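PDB 1QWK: aldo-keto reductase family 1 member C1 from Caenorhabditis elegans, which probably reduces carbonyl groups of aldose-type substrates with NADPH, as an aldo-keto reductase of the aldose reductase type. Local coordinates for residues A[130-138]-A[150-159]. Sequence-based numbering, arbitrary orientation.
Sequences PVEDVWRQF and VGVSNWNNDQ
Val131 and Trp155 meet as aliphatic group on aromatic face: Val131 CG1 makes a CH-pi contact 4.1 Å from the centroid of the six-membered ring, while Val152 CG1 lies over the centre of the opposite face, so that the indole is clamped between two valines. At the ring's edge stands Val134 CG1, 4.2 Å from Trp155 CZ2. The apolar contacts continue along the helix. With CG anti to the backbone N (chi1 -168°), the Trp135 indole reaches the strand, where CH2 lies 3.5 Å from Val150 CG2 and CZ3 is 3.8 Å from Val152 CG1. Gly151 O sits at the edge of this indole, 3.7 Å from Trp135 CZ3. Phe138 CB covers part of one of its faces, and Phe138 CD1 approaches Val150 CG1 at 4.1 Å. The pairing is that of a TIM barrel, in which helix 131-143 packs on the strand after it; the axis of 131-138 runs at 143° to that of strand 150-153, roughly antiparallel. Cutting Trp135 back to an alanine is likely to open a gap beside Val150 and Val152 and to leave Thr169 O without the indole N-H bond. Hydrogen bonds appear not across the interface but at the following turn, where Asn156 and Gln159 form a capping box: Gln159 N donates to Asn156 OD1 at 2.8 Å, and Asn156 N returns a bond to a lone pair of Gln159 OE1 at 2.9 Å, starting helix 157-164 beside Val131.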
ATOM      1  N   PRO A 130     -23.570  -2.890   3.157  1.00 19.98           N
ATOM      2  CA  PRO A 130     -22.857  -2.374   4.331  1.00 19.80           C
ATOM      3  C   PRO A 130     -21.499  -3.035   4.536  1.00 19.26           C
ATOM      4  O   PRO A 130     -21.315  -4.205   4.196  1.00 19.13           O
ATOM      5  CB  PRO A 130     -23.829  -2.655   5.478  1.00 20.96           C
ATOM      6  CG  PRO A 130     -24.549  -3.885   5.012  1.00 22.80           C
ATOM      7  CD  PRO A 130     -24.810  -3.583   3.556  1.00 19.24           C
ATOM      8  N   VAL A 131     -20.548  -2.286   5.084  1.00 18.16           N
ATOM      9  CA  VAL A 131     -19.212  -2.831   5.307  1.00 20.49           C
ATOM     10  C   VAL A 131     -19.267  -4.076   6.184  1.00 20.17           C
ATOM     11  O   VAL A 131     -18.360  -4.910   6.140  1.00 19.86           O
ATOM     12  CB  VAL A 131     -18.250  -1.783   5.945  1.00 19.62           C
ATOM     13  CG1 VAL A 131     -17.968  -0.661   4.954  1.00 21.54           C
ATOM     14  CG2 VAL A 131     -18.839  -1.229   7.225  1.00 21.67           C
ATOM     15  N   GLU A 132     -20.326  -4.211   6.979  1.00 20.05           N
ATOM     16  CA  GLU A 132     -20.454  -5.389   7.827  1.00 20.32           C
ATOM     17  C   GLU A 132     -20.622  -6.630   6.952  1.00 19.86           C
ATOM     18  O   GLU A 132     -20.033  -7.675   7.229  1.00 21.03           O
ATOM     19  CB  GLU A 132     -21.646  -5.258   8.783  1.00 20.73           C
ATOM     20  CG  GLU A 132     -21.427  -4.248   9.903  1.00 21.12           C
ATOM     21  CD  GLU A 132     -21.991  -2.882   9.584  1.00 23.77           C
ATOM     22  OE1 GLU A 132     -22.225  -2.593   8.386  1.00 24.10           O
ATOM     23  OE2 GLU A 132     -22.193  -2.091  10.533  1.00 23.27           O
ATOM     24  N   ASP A 133     -21.418  -6.513   5.892  1.00 19.66           N
ATOM     25  CA  ASP A 133     -21.638  -7.637   4.989  1.00 20.33           C
ATOM     26  C   ASP A 133     -20.382  -7.938   4.187  1.00 20.42           C
ATOM     27  O   ASP A 133     -20.083  -9.099   3.886  1.00 20.51           O
ATOM     28  CB  ASP A 133     -22.812  -7.349   4.046  1.00 21.90           C
ATOM     29  CG  ASP A 133     -24.150  -7.353   4.766  1.00 25.76           C
ATOM     30  OD1 ASP A 133     -24.241  -7.964   5.857  1.00 29.14           O
ATOM     31  OD2 ASP A 133     -25.115  -6.763   4.237  1.00 26.87           O
ATOM     32  N   VAL A 134     -19.644  -6.887   3.845  1.00 18.18           N
ATOM     33  CA  VAL A 134     -18.403  -7.037   3.096  1.00 17.52           C
ATOM     34  C   VAL A 134     -17.397  -7.777   3.969  1.00 17.48           C
ATOM     35  O   VAL A 134     -16.756  -8.738   3.530  1.00 16.93           O
ATOM     36  CB  VAL A 134     -17.800  -5.661   2.707  1.00 16.65           C
ATOM     37  CG1 VAL A 134     -16.430  -5.851   2.049  1.00 17.86           C
ATOM     38  CG2 VAL A 134     -18.734  -4.936   1.759  1.00 17.89           C
ATOM     39  N   TRP A 135     -17.260  -7.342   5.217  1.00 16.75           N
ATOM     40  CA  TRP A 135     -16.302  -7.996   6.096  1.00 17.66           C
ATOM     41  C   TRP A 135     -16.617  -9.473   6.360  1.00 17.86           C
ATOM     42  O   TRP A 135     -15.701 -10.285   6.511  1.00 18.68           O
ATOM     43  CB  TRP A 135     -16.180  -7.251   7.424  1.00 17.54           C
ATOM     44  CG  TRP A 135     -15.007  -7.729   8.202  1.00 16.93           C
ATOM     45  CD1 TRP A 135     -15.024  -8.368   9.403  1.00 16.74           C
ATOM     46  CD2 TRP A 135     -13.637  -7.688   7.783  1.00 16.17           C
ATOM     47  NE1 TRP A 135     -13.749  -8.738   9.759  1.00 17.02           N
ATOM     48  CE2 TRP A 135     -12.877  -8.333   8.782  1.00 15.49           C
ATOM     49  CE3 TRP A 135     -12.979  -7.173   6.653  1.00 16.00           C
ATOM     50  CZ2 TRP A 135     -11.488  -8.478   8.692  1.00 16.55           C
ATOM     51  CZ3 TRP A 135     -11.595  -7.318   6.562  1.00 16.93           C
ATOM     52  CH2 TRP A 135     -10.868  -7.966   7.577  1.00 16.59           C
ATOM     53  N   ARG A 136     -17.896  -9.831   6.420  1.00 17.80           N
ATOM     54  CA  ARG A 136     -18.240 -11.228   6.655  1.00 18.09           C
ATOM     55  C   ARG A 136     -17.643 -12.116   5.559  1.00 18.56           C
ATOM     56  O   ARG A 136     -17.255 -13.256   5.821  1.00 18.27           O
ATOM     57  CB  ARG A 136     -19.763 -11.415   6.723  1.00 21.57           C
ATOM     58  CG  ARG A 136     -20.443 -10.593   7.812  1.00 25.68           C
ATOM     59  CD  ARG A 136     -21.882 -11.045   8.031  1.00 30.20           C
ATOM     60  NE  ARG A 136     -21.924 -12.280   8.802  1.00 30.20           N
ATOM     61  CZ  ARG A 136     -21.943 -12.333  10.131  1.00 32.59           C
ATOM     62  NH1 ARG A 136     -21.943 -11.216  10.847  1.00 31.89           N
ATOM     63  NH2 ARG A 136     -21.927 -13.505  10.746  1.00 32.60           N
ATOM     64  N   GLN A 137     -17.554 -11.603   4.333  1.00 17.98           N
ATOM     65  CA  GLN A 137     -16.971 -12.402   3.256  1.00 17.77           C
ATOM     66  C   GLN A 137     -15.464 -12.574   3.452  1.00 18.65           C
ATOM     67  O   GLN A 137     -14.894 -13.608   3.097  1.00 17.93           O
ATOM     68  CB  GLN A 137     -17.241 -11.768   1.887  1.00 18.38           C
ATOM     69  CG  GLN A 137     -18.710 -11.709   1.497  1.00 20.20           C
ATOM     70  CD  GLN A 137     -18.899 -11.382   0.034  1.00 20.42           C
ATOM     71  OE1 GLN A 137     -18.654 -12.221  -0.836  1.00 18.78           O
ATOM     72  NE2 GLN A 137     -19.311 -10.153  -0.250  1.00 20.43           N
ATOM     73  N   PHE A 138     -14.819 -11.558   4.017  1.00 16.76           N
ATOM     74  CA  PHE A 138     -13.384 -11.634   4.265  1.00 16.39           C
ATOM     75  C   PHE A 138     -13.113 -12.637   5.376  1.00 16.28           C
ATOM     76  O   PHE A 138     -12.140 -13.395   5.327  1.00 16.43           O
ATOM     77  CB  PHE A 138     -12.832 -10.242   4.609  1.00 16.64           C
ATOM     78  CG  PHE A 138     -12.517  -9.415   3.392  1.00 14.52           C
ATOM     79  CD1 PHE A 138     -11.264  -9.500   2.786  1.00 15.88           C
ATOM     80  CD2 PHE A 138     -13.508  -8.644   2.778  1.00 14.42           C
ATOM     81  CE1 PHE A 138     -11.001  -8.841   1.590  1.00 16.39           C
ATOM     82  CE2 PHE A 138     -13.252  -7.984   1.580  1.00 15.73           C
ATOM     83  CZ  PHE A 138     -11.995  -8.083   0.979  1.00 16.05           C
ATOM     84  N   VAL A 150      -6.306 -10.792   6.616  1.00 15.83           N
ATOM     85  CA  VAL A 150      -7.260  -9.989   5.869  1.00 15.47           C
ATOM     86  C   VAL A 150      -7.305  -8.562   6.393  1.00 16.07           C
ATOM     87  O   VAL A 150      -6.988  -8.303   7.555  1.00 15.53           O
ATOM     88  CB  VAL A 150      -8.690 -10.599   5.917  1.00 15.87           C
ATOM     89  CG1 VAL A 150      -8.760 -11.824   5.002  1.00 17.42           C
ATOM     90  CG2 VAL A 150      -9.055 -10.984   7.340  1.00 17.21           C
ATOM     91  N   GLY A 151      -7.698  -7.636   5.528  1.00 15.57           N
ATOM     92  CA  GLY A 151      -7.751  -6.244   5.928  1.00 15.43           C
ATOM     93  C   GLY A 151      -8.522  -5.366   4.971  1.00 15.58           C
ATOM     94  O   GLY A 151      -9.231  -5.847   4.090  1.00 14.40           O
ATOM     95  N   VAL A 152      -8.356  -4.061   5.144  1.00 14.89           N
ATOM     96  CA  VAL A 152      -9.072  -3.090   4.340  1.00 14.31           C
ATOM     97  C   VAL A 152      -8.179  -1.958   3.838  1.00 14.50           C
ATOM     98  O   VAL A 152      -7.069  -1.750   4.335  1.00 16.23           O
ATOM     99  CB  VAL A 152     -10.212  -2.479   5.169  1.00 14.16           C
ATOM    100  CG1 VAL A 152     -11.100  -3.596   5.730  1.00 15.65           C
ATOM    101  CG2 VAL A 152      -9.622  -1.658   6.317  1.00 16.48           C
ATOM    102  N   SER A 153      -8.677  -1.225   2.848  1.00 15.17           N
ATOM    103  CA  SER A 153      -7.944  -0.096   2.293  1.00 15.88           C
ATOM    104  C   SER A 153      -8.928   1.029   2.011  1.00 16.19           C
ATOM    105  O   SER A 153     -10.019   0.797   1.498  1.00 15.14           O
ATOM    106  CB  SER A 153      -7.231  -0.495   0.998  1.00 16.68           C
ATOM    107  OG  SER A 153      -6.390   0.562   0.542  1.00 16.34           O
ATOM    108  N   ASN A 154      -8.544   2.248   2.364  1.00 15.96           N
ATOM    109  CA  ASN A 154      -9.393   3.415   2.131  1.00 16.94           C
ATOM    110  C   ASN A 154     -10.705   3.404   2.925  1.00 16.24           C
ATOM    111  O   ASN A 154     -11.708   3.969   2.486  1.00 16.13           O
ATOM    112  CB  ASN A 154      -9.696   3.542   0.637  1.00 16.16           C
ATOM    113  CG  ASN A 154      -8.435   3.628  -0.204  1.00 18.33           C
ATOM    114  OD1 ASN A 154      -8.206   2.807  -1.098  1.00 18.68           O
ATOM    115  ND2 ASN A 154      -7.603   4.623   0.086  1.00 14.84           N
ATOM    116  N   TRP A 155     -10.694   2.743   4.078  1.00 16.22           N
ATOM    117  CA  TRP A 155     -11.856   2.695   4.957  1.00 16.37           C
ATOM    118  C   TRP A 155     -11.607   3.737   6.044  1.00 16.76           C
ATOM    119  O   TRP A 155     -10.449   4.024   6.367  1.00 16.89           O
ATOM    120  CB  TRP A 155     -11.971   1.328   5.633  1.00 15.93           C
ATOM    121  CG  TRP A 155     -12.523   0.215   4.784  1.00 14.39           C
ATOM    122  CD1 TRP A 155     -12.262  -0.031   3.462  1.00 16.07           C
ATOM    123  CD2 TRP A 155     -13.369  -0.855   5.232  1.00 16.45           C
ATOM    124  NE1 TRP A 155     -12.893  -1.192   3.067  1.00 15.02           N
ATOM    125  CE2 TRP A 155     -13.581  -1.712   4.132  1.00 15.19           C
ATOM    126  CE3 TRP A 155     -13.969  -1.170   6.461  1.00 17.05           C
ATOM    127  CZ2 TRP A 155     -14.369  -2.870   4.221  1.00 16.96           C
ATOM    128  CZ3 TRP A 155     -14.752  -2.325   6.553  1.00 15.83           C
ATOM    129  CH2 TRP A 155     -14.946  -3.159   5.434  1.00 17.41           C
ATOM    130  N   ASN A 156     -12.668   4.307   6.614  1.00 17.75           N
ATOM    131  CA  ASN A 156     -12.463   5.269   7.694  1.00 16.76           C
ATOM    132  C   ASN A 156     -12.585   4.533   9.031  1.00 17.73           C
ATOM    133  O   ASN A 156     -12.944   3.356   9.061  1.00 17.43           O
ATOM    134  CB  ASN A 156     -13.448   6.454   7.616  1.00 17.78           C
ATOM    135  CG  ASN A 156     -14.903   6.044   7.752  1.00 16.53           C
ATOM    136  OD1 ASN A 156     -15.262   5.237   8.602  1.00 17.64           O
ATOM    137  ND2 ASN A 156     -15.756   6.629   6.917  1.00 17.45           N
ATOM    138  N   ASN A 157     -12.271   5.215  10.127  1.00 18.03           N
ATOM    139  CA  ASN A 157     -12.313   4.603  11.452  1.00 18.58           C
ATOM    140  C   ASN A 157     -13.663   4.003  11.824  1.00 18.00           C
ATOM    141  O   ASN A 157     -13.719   2.923  12.413  1.00 17.38           O
ATOM    142  CB  ASN A 157     -11.912   5.613  12.527  1.00 20.14           C
ATOM    143  CG  ASN A 157     -10.476   6.082  12.386  1.00 22.32           C
ATOM    144  OD1 ASN A 157      -9.707   5.550  11.583  1.00 21.38           O
ATOM    145  ND2 ASN A 157     -10.105   7.082  13.178  1.00 23.00           N
ATOM    146  N   ASP A 158     -14.748   4.698  11.495  1.00 19.61           N
ATOM    147  CA  ASP A 158     -16.082   4.211  11.828  1.00 21.12           C
ATOM    148  C   ASP A 158     -16.414   2.914  11.100  1.00 20.11           C
ATOM    149  O   ASP A 158     -17.042   2.020  11.667  1.00 20.33           O
ATOM    150  CB  ASP A 158     -17.137   5.273  11.503  1.00 25.46           C
ATOM    151  CG  ASP A 158     -16.966   6.533  12.326  1.00 31.53           C
ATOM    152  OD1 ASP A 158     -16.814   6.421  13.562  1.00 35.55           O
ATOM    153  OD2 ASP A 158     -16.984   7.637  11.741  1.00 39.21           O
ATOM    154  N   GLN A 159     -15.988   2.811   9.844  1.00 18.40           N
ATOM    155  CA  GLN A 159     -16.245   1.609   9.058  1.00 16.45           C
ATOM    156  C   GLN A 159     -15.451   0.437   9.628  1.00 16.63           C
ATOM    157  O   GLN A 159     -15.959  -0.686   9.720  1.00 17.21           O
ATOM    158  CB  GLN A 159     -15.889   1.851   7.583  1.00 16.32           C
ATOM    159  CG  GLN A 159     -16.822   2.872   6.919  1.00 13.68           C
ATOM    160  CD  GLN A 159     -16.384   3.276   5.527  1.00 16.70           C
ATOM    161  OE1 GLN A 159     -15.226   3.636   5.310  1.00 16.34           O
ATOM    162  NE2 GLN A 159     -17.316   3.251   4.580  1.00 16.93           N
TER